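Local coordinates for protein thymidylate synthase (Enterobacteria phage T4, PDB 1TIS) that catalyses the reductive methylation of dUMP to dTMP, with 5,10-methylenetetrahydrofolate giving both the methyl carbon and the reducing hydride, and works as a homodimer, at residues Leu74-Ser79 with Lys84-Glu89; Trp61-Ser66 with Lys259-Leu264; Lys53-Glu58 with Asn187-Ala192. One frame throughout, in Å; residues are numbered along the deposited sequence.

All three contacts gather on or beside helix 53-64. Contact 3 joins the first turns of that helix to helix 184-202, its centre about 5 Å from the centre of the chain, and contact 2 joins its last turn to helix 254-262. Contact 1, at the surface, packs the end of helix 69-77 on the segment leading into helix 88-95; its centre and that of contact 2 lie about 16 and 15 Å out. The three centres are 13 to 15 Å apart. Through Trp87, contact 1 reaches Glu58 and Trp61 of the others. Along the chain it falls between the halves of both other contacts, whose segments alternate, so helix 53-64 ties early and late parts of the fold together.

Contact 1 (Leu74-Ser79 with Lys84-Glu89); sequences LIQHDS and KTVWDE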
ATOM      1  N   LEU A  74      19.991 -24.076  -1.927  1.00 24.92           N
ATOM      2  CA  LEU A  74      21.343 -23.798  -2.360  1.00 21.53           C
ATOM      3  C   LEU A  74      21.883 -22.522  -1.684  1.00 21.05           C
ATOM      4  O   LEU A  74      22.999 -22.550  -1.161  1.00 21.66           O
ATOM      5  CB  LEU A  74      21.278 -23.725  -3.890  1.00 17.67           C
ATOM      6  CG  LEU A  74      22.404 -23.424  -4.884  1.00 19.36           C
ATOM      7  CD1 LEU A  74      22.569 -21.930  -4.899  1.00 22.51           C
ATOM      8  CD2 LEU A  74      23.687 -24.186  -4.573  1.00 15.79           C
ATOM      9  N   ILE A  75      21.127 -21.428  -1.570  1.00 16.10           N
ATOM     10  CA  ILE A  75      21.658 -20.180  -1.050  1.00  9.69           C
ATOM     11  C   ILE A  75      21.912 -20.305   0.453  1.00 15.80           C
ATOM     12  O   ILE A  75      22.953 -19.884   1.007  1.00 14.56           O
ATOM     13  CB  ILE A  75      20.642 -19.024  -1.389  1.00  9.46           C
ATOM     14  CG1 ILE A  75      20.495 -18.902  -2.899  1.00  7.82           C
ATOM     15  CG2 ILE A  75      21.144 -17.665  -0.883  1.00 13.97           C
ATOM     16  CD1 ILE A  75      19.482 -17.887  -3.443  1.00  2.64           C
ATOM     17  N   GLN A  76      20.964 -20.936   1.144  1.00 15.02           N
ATOM     18  CA  GLN A  76      21.107 -20.987   2.593  1.00 16.14           C
ATOM     19  C   GLN A  76      22.148 -22.003   2.984  1.00 16.27           C
ATOM     20  O   GLN A  76      23.035 -21.766   3.786  1.00 16.49           O
ATOM     21  CB  GLN A  76      19.880 -21.454   3.375  1.00 14.78           C
ATOM     22  CG  GLN A  76      18.507 -20.859   3.224  1.00 11.46           C
ATOM     23  CD  GLN A  76      17.685 -21.083   4.470  1.00 13.06           C
ATOM     24  OE1 GLN A  76      18.165 -21.646   5.450  1.00 16.26           O
ATOM     25  NE2 GLN A  76      16.443 -20.641   4.546  1.00 10.55           N
ATOM     26  N   HIS A  77      21.911 -23.179   2.409  1.00 21.11           N
ATOM     27  CA  HIS A  77      22.591 -24.405   2.760  1.00 23.53           C
ATOM     28  C   HIS A  77      23.706 -24.892   1.852  1.00 27.14           C
ATOM     29  O   HIS A  77      24.291 -25.936   2.128  1.00 27.66           O
ATOM     30  CB  HIS A  77      21.500 -25.471   2.914  1.00 20.08           C
ATOM     31  CG  HIS A  77      20.721 -25.323   4.233  1.00 20.60           C
ATOM     32  ND1 HIS A  77      19.395 -25.408   4.464  1.00 18.87           N
ATOM     33  CD2 HIS A  77      21.339 -25.058   5.441  1.00 10.49           C
ATOM     34  CE1 HIS A  77      19.184 -25.207   5.730  1.00 11.49           C
ATOM     35  NE2 HIS A  77      20.357 -25.000   6.288  1.00 13.11           N
ATOM     36  N   ASP A  78      24.037 -24.186   0.762  1.00 31.55           N
ATOM     37  CA  ASP A  78      25.086 -24.557  -0.182  1.00 35.64           C
ATOM     38  C   ASP A  78      24.774 -25.961  -0.697  1.00 41.73           C
ATOM     39  O   ASP A  78      25.641 -26.689  -1.188  1.00 43.67           O
ATOM     40  CB  ASP A  78      26.448 -24.516   0.537  1.00 38.82           C
ATOM     41  CG  ASP A  78      27.689 -24.299  -0.326  1.00 43.82           C
ATOM     42  OD1 ASP A  78      27.718 -24.744  -1.473  1.00 47.51           O
ATOM     43  OD2 ASP A  78      28.645 -23.688   0.163  1.00 44.55           O
ATOM     44  N   SER A  79      23.497 -26.350  -0.636  1.00 44.69           N
ATOM     45  CA  SER A  79      23.082 -27.691  -0.955  1.00 45.25           C
ATOM     46  C   SER A  79      21.674 -27.583  -1.525  1.00 45.27           C
ATOM     47  O   SER A  79      20.774 -27.033  -0.900  1.00 44.83           O
ATOM     48  CB  SER A  79      23.106 -28.531   0.343  1.00 46.28           C
ATOM     49  OG  SER A  79      22.949 -29.946   0.168  1.00 48.40           O
ATOM     50  N   LYS A  84      16.279 -27.978   5.895  1.00 28.16           N
ATOM     51  CA  LYS A  84      14.932 -27.439   5.834  1.00 33.15           C
ATOM     52  C   LYS A  84      15.091 -25.973   5.501  1.00 29.93           C
ATOM     53  O   LYS A  84      16.208 -25.429   5.518  1.00 29.16           O
ATOM     54  CB  LYS A  84      14.171 -27.599   7.184  1.00 39.10           C
ATOM     55  CG  LYS A  84      15.002 -27.150   8.372  1.00 47.04           C
ATOM     56  CD  LYS A  84      14.322 -27.116   9.730  1.00 48.60           C
ATOM     57  CE  LYS A  84      15.344 -26.522  10.727  1.00 50.23           C
ATOM     58  NZ  LYS A  84      15.906 -25.239  10.290  1.00 49.01           N
ATOM     59  N   THR A  85      13.929 -25.409   5.217  1.00 29.87           N
ATOM     60  CA  THR A  85      13.803 -24.036   4.819  1.00 33.71           C
ATOM     61  C   THR A  85      12.334 -23.632   4.935  1.00 30.52           C
ATOM     62  O   THR A  85      11.397 -24.423   4.801  1.00 35.27           O
ATOM     63  CB  THR A  85      14.355 -23.874   3.374  1.00 35.13           C
ATOM     64  OG1 THR A  85      15.016 -22.617   3.423  1.00 37.00           O
ATOM     65  CG2 THR A  85      13.333 -23.855   2.252  1.00 36.84           C
ATOM     66  N   VAL A  86      12.231 -22.336   5.210  1.00 24.98           N
ATOM     67  CA  VAL A  86      11.023 -21.552   5.419  1.00 18.34           C
ATOM     68  C   VAL A  86       9.828 -21.792   4.492  1.00 21.67           C
ATOM     69  O   VAL A  86       8.694 -21.533   4.900  1.00 19.45           O
ATOM     70  CB  VAL A  86      11.423 -20.043   5.382  1.00 15.56           C
ATOM     71  CG1 VAL A  86      11.842 -19.630   6.778  1.00 11.39           C
ATOM     72  CG2 VAL A  86      12.574 -19.769   4.382  1.00  8.07           C
ATOM     73  N   TRP A  87      10.016 -22.238   3.238  1.00 19.05           N
ATOM     74  CA  TRP A  87       8.873 -22.489   2.389  1.00 21.46           C
ATOM     75  C   TRP A  87       8.589 -23.976   2.250  1.00 24.27           C
ATOM     76  O   TRP A  87       7.586 -24.353   1.652  1.00 25.13           O
ATOM     77  CB  TRP A  87       9.086 -21.869   0.988  1.00 22.89           C
ATOM     78  CG  TRP A  87       8.843 -20.351   0.896  1.00 17.30           C
ATOM     79  CD1 TRP A  87       9.856 -19.524   1.241  1.00 16.19           C
ATOM     80  CD2 TRP A  87       7.713 -19.661   0.458  1.00 15.61           C
ATOM     81  NE1 TRP A  87       9.392 -18.331   1.015  1.00 17.44           N
ATOM     82  CE2 TRP A  87       8.146 -18.360   0.557  1.00 12.30           C
ATOM     83  CE3 TRP A  87       6.421 -19.861  -0.009  1.00 20.01           C
ATOM     84  CZ2 TRP A  87       7.374 -17.271   0.217  1.00  8.59           C
ATOM     85  CZ3 TRP A  87       5.623 -18.776  -0.360  1.00 14.68           C
ATOM     86  CH2 TRP A  87       6.099 -17.497  -0.245  1.00 10.34           C
ATOM     87  N   ASP A  88       9.369 -24.875   2.848  1.00 27.49           N
ATOM     88  CA  ASP A  88       9.157 -26.310   2.718  1.00 27.93           C
ATOM     89  C   ASP A  88       7.785 -26.841   3.077  1.00 28.93           C
ATOM     90  O   ASP A  88       7.078 -27.411   2.235  1.00 25.61           O
ATOM     91  CB  ASP A  88      10.168 -27.050   3.553  1.00 25.70           C
ATOM     92  CG  ASP A  88      11.548 -27.065   2.942  1.00 23.18           C
ATOM     93  OD1 ASP A  88      11.711 -27.152   1.725  1.00 22.98           O
ATOM     94  OD2 ASP A  88      12.476 -27.015   3.722  1.00 23.52           O
ATOM     95  N   GLU A  89       7.362 -26.663   4.318  1.00 34.02           N
ATOM     96  CA  GLU A  89       6.044 -27.107   4.701  1.00 40.37           C
ATOM     97  C   GLU A  89       5.236 -25.881   4.368  1.00 43.22           C
ATOM     98  O   GLU A  89       5.016 -25.045   5.243  1.00 47.88           O
ATOM     99  CB  GLU A  89       5.953 -27.411   6.199  1.00 43.68           C
ATOM    100  CG  GLU A  89       6.037 -28.901   6.579  1.00 51.52           C
ATOM    101  CD  GLU A  89       7.436 -29.497   6.758  1.00 55.23           C
ATOM    102  OE1 GLU A  89       8.246 -28.923   7.495  1.00 59.18           O
ATOM    103  OE2 GLU A  89       7.712 -30.548   6.176  1.00 53.49           O
TER
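The side-chain amide of Gln76 reaches from the last turn of helix 69-77 to the hydroxyl of Thr85, with NE2 2.7 Å from OG1. Its CG lies beside the backbone N (chi1 -53°) and the chain is extended from there, which carries the amide across the gap to meet the threonine obliquely, nitrogen foremost. The angle at this pair is poor for a hydrogen bond, so it is a close polar approach. The same NE2 lies 4.0 Å from CG2 of Val86. Gln76 also packs on helix 53-64, its amide on Ala54 and its CG on Ala57.

His77, the next residue, presents a ring edge. The carbonyl oxygen of Lys84 lies at that edge, in the ring plane, 3.0 Å from CE1, while the CB of Gln76 sits over one face, offset toward the rim. ND1 is poorly angled toward the same oxygen.

The receiving segment is folded back on itself by a type I turn from Thr85 to Asp88, with Asp88 N bonded to Thr85 O (2.9 Å); a weak bond from Thr85 N to Asp88 OD2 spans the same turn.

Polar groups therefore dominate this surface contact, but neither close pair has good hydrogen-bond geometry. At 2.7 Å resolution the model establishes no directional bond, and the contact is best read as polar packing of a helix end against a turn.

Contact 2 (Trp61-Ser66 with Lys259-Leu264); sequences WFLSGS and KYVLKL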
ATOM      1  N   TRP A  61      17.109 -14.868  -2.652  1.00 16.07           N
ATOM      2  CA  TRP A  61      16.403 -15.770  -3.554  1.00 15.33           C
ATOM      3  C   TRP A  61      15.295 -14.987  -4.252  1.00 16.13           C
ATOM      4  O   TRP A  61      15.192 -14.978  -5.485  1.00 18.19           O
ATOM      5  CB  TRP A  61      15.920 -16.930  -2.668  1.00 13.38           C
ATOM      6  CG  TRP A  61      14.975 -17.924  -3.283  1.00 14.71           C
ATOM      7  CD1 TRP A  61      15.381 -18.721  -4.310  1.00 17.43           C
ATOM      8  CD2 TRP A  61      13.661 -18.101  -2.949  1.00 17.38           C
ATOM      9  NE1 TRP A  61      14.317 -19.406  -4.643  1.00 19.94           N
ATOM     10  CE2 TRP A  61      13.280 -19.068  -3.855  1.00 20.85           C
ATOM     11  CE3 TRP A  61      12.742 -17.611  -2.053  1.00 17.76           C
ATOM     12  CZ2 TRP A  61      11.983 -19.552  -3.873  1.00 22.96           C
ATOM     13  CZ3 TRP A  61      11.447 -18.094  -2.073  1.00 17.82           C
ATOM     14  CH2 TRP A  61      11.064 -19.057  -2.972  1.00 19.29           C
ATOM     15  N   PHE A  62      14.519 -14.265  -3.456  1.00 17.19           N
ATOM     16  CA  PHE A  62      13.494 -13.331  -3.900  1.00 16.17           C
ATOM     17  C   PHE A  62      14.068 -12.449  -5.001  1.00 18.33           C
ATOM     18  O   PHE A  62      13.548 -12.436  -6.120  1.00 23.40           O
ATOM     19  CB  PHE A  62      13.065 -12.499  -2.689  1.00 11.41           C
ATOM     20  CG  PHE A  62      11.976 -13.083  -1.792  1.00  7.04           C
ATOM     21  CD1 PHE A  62      11.598 -14.404  -1.877  1.00  7.10           C
ATOM     22  CD2 PHE A  62      11.275 -12.235  -0.970  1.00  4.01           C
ATOM     23  CE1 PHE A  62      10.525 -14.859  -1.155  1.00  8.07           C
ATOM     24  CE2 PHE A  62      10.201 -12.695  -0.252  1.00  4.66           C
ATOM     25  CZ  PHE A  62       9.825 -14.006  -0.349  1.00  6.78           C
ATOM     26  N   LEU A  63      15.224 -11.825  -4.718  1.00 13.18           N
ATOM     27  CA  LEU A  63      15.931 -10.987  -5.666  1.00  2.97           C
ATOM     28  C   LEU A  63      16.456 -11.818  -6.834  1.00  4.41           C
ATOM     29  O   LEU A  63      16.730 -11.221  -7.872  1.00  5.20           O
ATOM     30  CB  LEU A  63      17.071 -10.265  -4.914  1.00  3.03           C
ATOM     31  CG  LEU A  63      16.893  -8.969  -4.087  1.00  2.00           C
ATOM     32  CD1 LEU A  63      18.221  -8.511  -3.517  1.00  2.49           C
ATOM     33  CD2 LEU A  63      16.535  -7.796  -4.966  1.00  2.00           C
ATOM     34  N   SER A  64      16.634 -13.151  -6.789  1.00  3.92           N
ATOM     35  CA  SER A  64      17.086 -13.874  -7.975  1.00  6.52           C
ATOM     36  C   SER A  64      15.983 -14.186  -9.011  1.00  9.57           C
ATOM     37  O   SER A  64      16.274 -14.656 -10.126  1.00 10.12           O
ATOM     38  CB  SER A  64      17.781 -15.188  -7.573  1.00  4.68           C
ATOM     39  OG  SER A  64      16.941 -16.292  -7.237  1.00  6.42           O
ATOM     40  N   GLY A  65      14.697 -13.916  -8.739  1.00  7.65           N
ATOM     41  CA  GLY A  65      13.634 -14.260  -9.683  1.00  4.57           C
ATOM     42  C   GLY A  65      13.264 -15.729  -9.572  1.00  9.26           C
ATOM     43  O   GLY A  65      12.499 -16.249 -10.387  1.00 11.15           O
ATOM     44  N   SER A  66      13.776 -16.438  -8.557  1.00 12.25           N
ATOM     45  CA  SER A  66      13.471 -17.833  -8.457  1.00 11.03           C
ATOM     46  C   SER A  66      12.147 -18.004  -7.760  1.00 13.52           C
ATOM     47  O   SER A  66      11.464 -17.105  -7.250  1.00 16.36           O
ATOM     48  CB  SER A  66      14.544 -18.550  -7.704  1.00  9.21           C
ATOM     49  OG  SER A  66      14.352 -19.954  -7.844  1.00  4.74           O
ATOM     50  N   LYS A 259      24.277  -8.858 -10.067  1.00 10.73           N
ATOM     51  CA  LYS A 259      25.003 -10.085 -10.421  1.00 18.00           C
ATOM     52  C   LYS A 259      25.943 -10.494  -9.293  1.00 21.27           C
ATOM     53  O   LYS A 259      25.931 -11.616  -8.788  1.00 21.50           O
ATOM     54  CB  LYS A 259      25.760  -9.829 -11.717  1.00 20.20           C
ATOM     55  CG  LYS A 259      26.325 -11.039 -12.473  1.00 27.94           C
ATOM     56  CD  LYS A 259      26.379 -10.758 -13.988  1.00 31.81           C
ATOM     57  CE  LYS A 259      24.936 -10.495 -14.455  1.00 33.99           C
ATOM     58  NZ  LYS A 259      24.857 -10.080 -15.838  1.00 34.28           N
ATOM     59  N   TYR A 260      26.689  -9.490  -8.837  1.00 24.32           N
ATOM     60  CA  TYR A 260      27.537  -9.647  -7.680  1.00 19.02           C
ATOM     61  C   TYR A 260      26.710  -9.885  -6.420  1.00 17.83           C
ATOM     62  O   TYR A 260      27.064 -10.810  -5.699  1.00 21.51           O
ATOM     63  CB  TYR A 260      28.423  -8.391  -7.568  1.00 15.67           C
ATOM     64  CG  TYR A 260      29.813  -8.768  -8.020  1.00 13.86           C
ATOM     65  CD1 TYR A 260      30.507  -9.658  -7.210  1.00 15.68           C
ATOM     66  CD2 TYR A 260      30.351  -8.307  -9.223  1.00 14.35           C
ATOM     67  CE1 TYR A 260      31.742 -10.119  -7.602  1.00 11.95           C
ATOM     68  CE2 TYR A 260      31.601  -8.763  -9.626  1.00  6.83           C
ATOM     69  CZ  TYR A 260      32.250  -9.659  -8.795  1.00  6.74           C
ATOM     70  OH  TYR A 260      33.471 -10.144  -9.118  1.00 10.52           O
ATOM     71  N   VAL A 261      25.640  -9.123  -6.121  1.00 12.75           N
ATOM     72  CA  VAL A 261      24.774  -9.313  -4.957  1.00 10.24           C
ATOM     73  C   VAL A 261      24.464 -10.788  -4.768  1.00 10.41           C
ATOM     74  O   VAL A 261      24.963 -11.404  -3.829  1.00  7.29           O
ATOM     75  CB  VAL A 261      23.436  -8.512  -5.143  1.00 10.53           C
ATOM     76  CG1 VAL A 261      22.278  -8.988  -4.244  1.00  2.00           C
ATOM     77  CG2 VAL A 261      23.758  -7.073  -4.819  1.00 12.22           C
ATOM     78  N   LEU A 262      23.747 -11.355  -5.747  1.00  8.97           N
ATOM     79  CA  LEU A 262      23.343 -12.745  -5.799  1.00  7.27           C
ATOM     80  C   LEU A 262      24.464 -13.739  -5.513  1.00 13.81           C
ATOM     81  O   LEU A 262      24.179 -14.854  -5.091  1.00 18.45           O
ATOM     82  CB  LEU A 262      22.752 -12.995  -7.163  1.00  2.50           C
ATOM     83  CG  LEU A 262      21.258 -12.781  -7.333  1.00  2.94           C
ATOM     84  CD1 LEU A 262      20.834 -11.416  -6.893  1.00  2.00           C
ATOM     85  CD2 LEU A 262      20.920 -12.920  -8.795  1.00  5.12           C
ATOM     86  N   LYS A 263      25.738 -13.398  -5.704  1.00 19.59           N
ATOM     87  CA  LYS A 263      26.849 -14.255  -5.369  1.00 22.74           C
ATOM     88  C   LYS A 263      27.059 -14.330  -3.853  1.00 26.51           C
ATOM     89  O   LYS A 263      27.892 -15.132  -3.391  1.00 31.46           O
ATOM     90  CB  LYS A 263      28.138 -13.741  -5.973  1.00 25.78           C
ATOM     91  CG  LYS A 263      28.382 -13.765  -7.466  1.00 33.22           C
ATOM     92  CD  LYS A 263      29.784 -13.173  -7.674  1.00 39.35           C
ATOM     93  CE  LYS A 263      30.982 -14.145  -7.529  1.00 43.40           C
ATOM     94  NZ  LYS A 263      31.021 -14.936  -6.306  1.00 42.17           N
ATOM     95  N   LEU A 264      26.374 -13.557  -3.012  1.00 23.04           N
ATOM     96  CA  LEU A 264      26.638 -13.608  -1.585  1.00 26.32           C
ATOM     97  C   LEU A 264      25.691 -14.601  -0.913  1.00 26.36           C
ATOM     98  O   LEU A 264      24.469 -14.467  -1.032  1.00 28.45           O
ATOM     99  CB  LEU A 264      26.477 -12.190  -0.971  1.00 27.83           C
ATOM    100  CG  LEU A 264      27.497 -10.998  -1.093  1.00 25.29           C
ATOM    101  CD1 LEU A 264      28.757 -11.351  -1.896  1.00 21.14           C
ATOM    102  CD2 LEU A 264      26.730  -9.837  -1.726  1.00 20.63           C
TER
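Apolar packing carries the contact between the end of helix 53-64 and helix 254-262. Leu63 and Val261 meet methyl to methyl, CD1 of the leucine 4.1 Å from CG1 of the valine, and their side chains cross at about a right angle. Val261 directs this branch by its first torsion, which sets CG1 opposite the backbone N (chi1 161°). Its side chain also touches Phe249. Leu262 straddles two neighbours with its two methyls: CD1 lies 4.4 Å from CB of Leu63, and CD2 lies against Ser64, 4.0 Å from its CA. The backbones come nearest here, at Ser64 and Leu262, whose CA atoms are 6.7 Å apart.

The hydrogen bonding belongs to the end of helix 53-64 itself. Ser64 OG, placed between its own backbone N and carbonyl carbon (chi1 80°), turns back to give a bond of 2.8 Å to Trp61 O. It arrives in the carbonyl plane, on a lone pair, with a C=O...OG angle of 125°. Trp61 O also accepts from Ser64 N, so two donors of one residue share it. Gly65 follows with positive phi in a Schellman motif, and Ser66 OG bonds to Asp71 and to the backbone N of Asn68.

Trp61, its CB directed away from 259-264, and Phe62 make aromatic contacts elsewhere. The Trp61 ring meets that of Trp87 edge-to-face, and Phe62 stacks on Tyr109.

The chemistry is thus divided: the serine hydroxyl is turned inward to its own helix, leaving CA and CB as the surface Ser64 offers to Leu262. The two helices, far apart in sequence, consequently meet largely through hydrocarbon, with the Leu63 carbonyl oxygen also 4.2 Å from CD1 of Leu262. They are probably held by dispersion, with water most fully excluded at the buried Leu63-Val261 pair.

Contact 3 (Lys53-Glu58 with Asn187-Ala192); sequences KACIAE and NIASYA
Two helices of the thymidylate synthase core, 53-64 and 184-202, meet here through small side chains. The thiol of Cys55 bridges the gap: its SG lies 3.8 Å from OG of Ser190 and 4.2 Å from CB of Ala189. The sulfur stands opposite the backbone N (chi1 165°), which, with CB already directed toward the partner helix, carries it to the serine hydroxyl and the alanine methyl of two consecutive residues.

This close approach, with the CA atoms of Cys55 and Ser190 6.5 Å apart, sits deep in the fold. Helix 184-202 also packs on strand 168-179, where Tyr191 stacks on Trp173. Asn187, one turn before Tyr191, probably helps bind dUMP, in a site shared between the two subunits, and its OD1 takes a hydrogen bond from Gln175.

On helix 53-64, Glu58 lies one turn beyond Cys55 and its CB also points to the partner helix. Its OE2 stays 5.1 Å from OG of Ser190; its OE1 instead accepts a hydrogen bond from Trp87 NE1, and its side chain touches Phe186. Ile56 reaches the same helix further along, at Thr193, and also packs on Pro266.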
ATOM      1  N   LYS A  53      19.639 -15.924   9.370  1.00 23.47           N
ATOM      2  CA  LYS A  53      20.283 -16.558   8.187  1.00 23.09           C
ATOM      3  C   LYS A  53      19.322 -17.052   7.071  1.00 21.56           C
ATOM      4  O   LYS A  53      19.602 -16.973   5.871  1.00 15.89           O
ATOM      5  CB  LYS A  53      21.122 -17.777   8.614  1.00 25.48           C
ATOM      6  CG  LYS A  53      21.687 -17.924  10.063  1.00 32.67           C
ATOM      7  CD  LYS A  53      20.733 -18.388  11.186  1.00 35.30           C
ATOM      8  CE  LYS A  53      19.699 -19.450  10.738  1.00 42.19           C
ATOM      9  NZ  LYS A  53      20.272 -20.657  10.148  1.00 45.65           N
ATOM     10  N   ALA A  54      18.161 -17.598   7.474  1.00 20.07           N
ATOM     11  CA  ALA A  54      17.092 -18.007   6.570  1.00 14.98           C
ATOM     12  C   ALA A  54      16.230 -16.828   6.163  1.00 11.98           C
ATOM     13  O   ALA A  54      15.480 -16.909   5.199  1.00 14.04           O
ATOM     14  CB  ALA A  54      16.137 -18.987   7.194  1.00 15.57           C
ATOM     15  N   CYS A  55      16.235 -15.729   6.894  1.00 10.87           N
ATOM     16  CA  CYS A  55      15.579 -14.516   6.445  1.00 11.03           C
ATOM     17  C   CYS A  55      16.395 -13.811   5.344  1.00 10.77           C
ATOM     18  O   CYS A  55      15.848 -13.258   4.373  1.00 13.92           O
ATOM     19  CB  CYS A  55      15.382 -13.625   7.647  1.00 11.38           C
ATOM     20  SG  CYS A  55      15.002 -11.988   7.012  1.00 19.52           S
ATOM     21  N   ILE A  56      17.725 -13.885   5.476  1.00  7.78           N
ATOM     22  CA  ILE A  56      18.696 -13.306   4.565  1.00  4.32           C
ATOM     23  C   ILE A  56      18.679 -14.098   3.277  1.00  8.40           C
ATOM     24  O   ILE A  56      18.864 -13.556   2.190  1.00 11.69           O
ATOM     25  CB  ILE A  56      20.095 -13.345   5.267  1.00  3.00           C
ATOM     26  CG1 ILE A  56      20.050 -12.466   6.480  1.00  6.03           C
ATOM     27  CG2 ILE A  56      21.203 -12.836   4.393  1.00  2.01           C
ATOM     28  CD1 ILE A  56      19.622 -10.978   6.238  1.00 14.36           C
ATOM     29  N   ALA A  57      18.435 -15.407   3.375  1.00 11.72           N
ATOM     30  CA  ALA A  57      18.443 -16.289   2.208  1.00 12.77           C
ATOM     31  C   ALA A  57      17.201 -16.278   1.371  1.00 11.29           C
ATOM     32  O   ALA A  57      17.235 -16.630   0.194  1.00 13.76           O
ATOM     33  CB  ALA A  57      18.614 -17.734   2.556  1.00  8.18           C
ATOM     34  N   GLU A  58      16.100 -15.926   2.021  1.00 10.02           N
ATOM     35  CA  GLU A  58      14.852 -15.784   1.334  1.00 10.67           C
ATOM     36  C   GLU A  58      14.966 -14.499   0.561  1.00 14.59           C
ATOM     37  O   GLU A  58      14.632 -14.534  -0.622  1.00 19.80           O
ATOM     38  CB  GLU A  58      13.718 -15.683   2.297  1.00 11.66           C
ATOM     39  CG  GLU A  58      12.443 -15.450   1.545  1.00 14.32           C
ATOM     40  CD  GLU A  58      11.250 -15.545   2.449  1.00 21.29           C
ATOM     41  OE1 GLU A  58      10.933 -16.671   2.817  1.00 28.10           O
ATOM     42  OE2 GLU A  58      10.655 -14.520   2.786  1.00 23.63           O
ATOM     43  N   ASN A 187       9.927  -9.820   8.968  1.00 14.33           N
ATOM     44  CA  ASN A 187       9.723  -8.753   7.983  1.00  9.50           C
ATOM     45  C   ASN A 187      10.389  -7.421   8.196  1.00  9.12           C
ATOM     46  O   ASN A 187      10.803  -6.807   7.218  1.00 14.51           O
ATOM     47  CB  ASN A 187       8.284  -8.490   7.819  1.00  9.61           C
ATOM     48  CG  ASN A 187       7.729  -9.587   6.968  1.00 19.98           C
ATOM     49  OD1 ASN A 187       6.676 -10.167   7.254  1.00 21.36           O
ATOM     50  ND2 ASN A 187       8.437  -9.896   5.882  1.00 23.92           N
ATOM     51  N   ILE A 188      10.524  -6.952   9.433  1.00  9.68           N
ATOM     52  CA  ILE A 188      11.267  -5.749   9.773  1.00  7.47           C
ATOM     53  C   ILE A 188      12.662  -5.966   9.151  1.00 10.91           C
ATOM     54  O   ILE A 188      13.104  -5.234   8.259  1.00  8.93           O
ATOM     55  CB  ILE A 188      11.335  -5.602  11.365  1.00 10.03           C
ATOM     56  CG1 ILE A 188       9.958  -5.522  12.094  1.00 11.12           C
ATOM     57  CG2 ILE A 188      12.018  -4.269  11.648  1.00 12.60           C
ATOM     58  CD1 ILE A 188       9.945  -5.448  13.653  1.00  2.46           C
ATOM     59  N   ALA A 189      13.326  -7.074   9.540  1.00 14.21           N
ATOM     60  CA  ALA A 189      14.658  -7.411   9.059  1.00 13.53           C
ATOM     61  C   ALA A 189      14.701  -7.479   7.519  1.00 16.93           C
ATOM     62  O   ALA A 189      15.467  -6.674   6.976  1.00 19.67           O
ATOM     63  CB  ALA A 189      15.113  -8.759   9.684  1.00  2.00           C
ATOM     64  N   SER A 190      13.920  -8.286   6.754  1.00 15.44           N
ATOM     65  CA  SER A 190      13.988  -8.360   5.296  1.00  8.18           C
ATOM     66  C   SER A 190      14.022  -7.025   4.585  1.00  7.46           C
ATOM     67  O   SER A 190      14.971  -6.810   3.820  1.00 11.28           O
ATOM     68  CB  SER A 190      12.816  -9.164   4.780  1.00  7.26           C
ATOM     69  OG  SER A 190      13.198 -10.341   4.056  1.00 12.11           O
ATOM     70  N   TYR A 191      13.115  -6.065   4.787  1.00  2.80           N
ATOM     71  CA  TYR A 191      13.278  -4.807   4.078  1.00  6.42           C
ATOM     72  C   TYR A 191      14.383  -3.937   4.680  1.00 11.02           C
ATOM     73  O   TYR A 191      14.977  -3.150   3.942  1.00 12.69           O
ATOM     74  CB  TYR A 191      11.974  -4.058   4.071  1.00  9.44           C
ATOM     75  CG  TYR A 191      10.951  -4.689   3.142  1.00 11.81           C
ATOM     76  CD1 TYR A 191      11.053  -4.579   1.766  1.00 13.98           C
ATOM     77  CD2 TYR A 191       9.915  -5.407   3.685  1.00 13.91           C
ATOM     78  CE1 TYR A 191      10.118  -5.206   0.945  1.00 15.79           C
ATOM     79  CE2 TYR A 191       8.982  -6.030   2.864  1.00 17.64           C
ATOM     80  CZ  TYR A 191       9.078  -5.934   1.494  1.00 14.73           C
ATOM     81  OH  TYR A 191       8.152  -6.613   0.721  1.00  6.17           O
ATOM     82  N   ALA A 192      14.730  -4.007   5.982  1.00 15.87           N
ATOM     83  CA  ALA A 192      15.877  -3.308   6.580  1.00  8.35           C
ATOM     84  C   ALA A 192      17.152  -3.638   5.806  1.00  9.11           C
ATOM     85  O   ALA A 192      17.945  -2.744   5.455  1.00  2.42           O
ATOM     86  CB  ALA A 192      16.083  -3.768   7.997  1.00  5.84           C
TER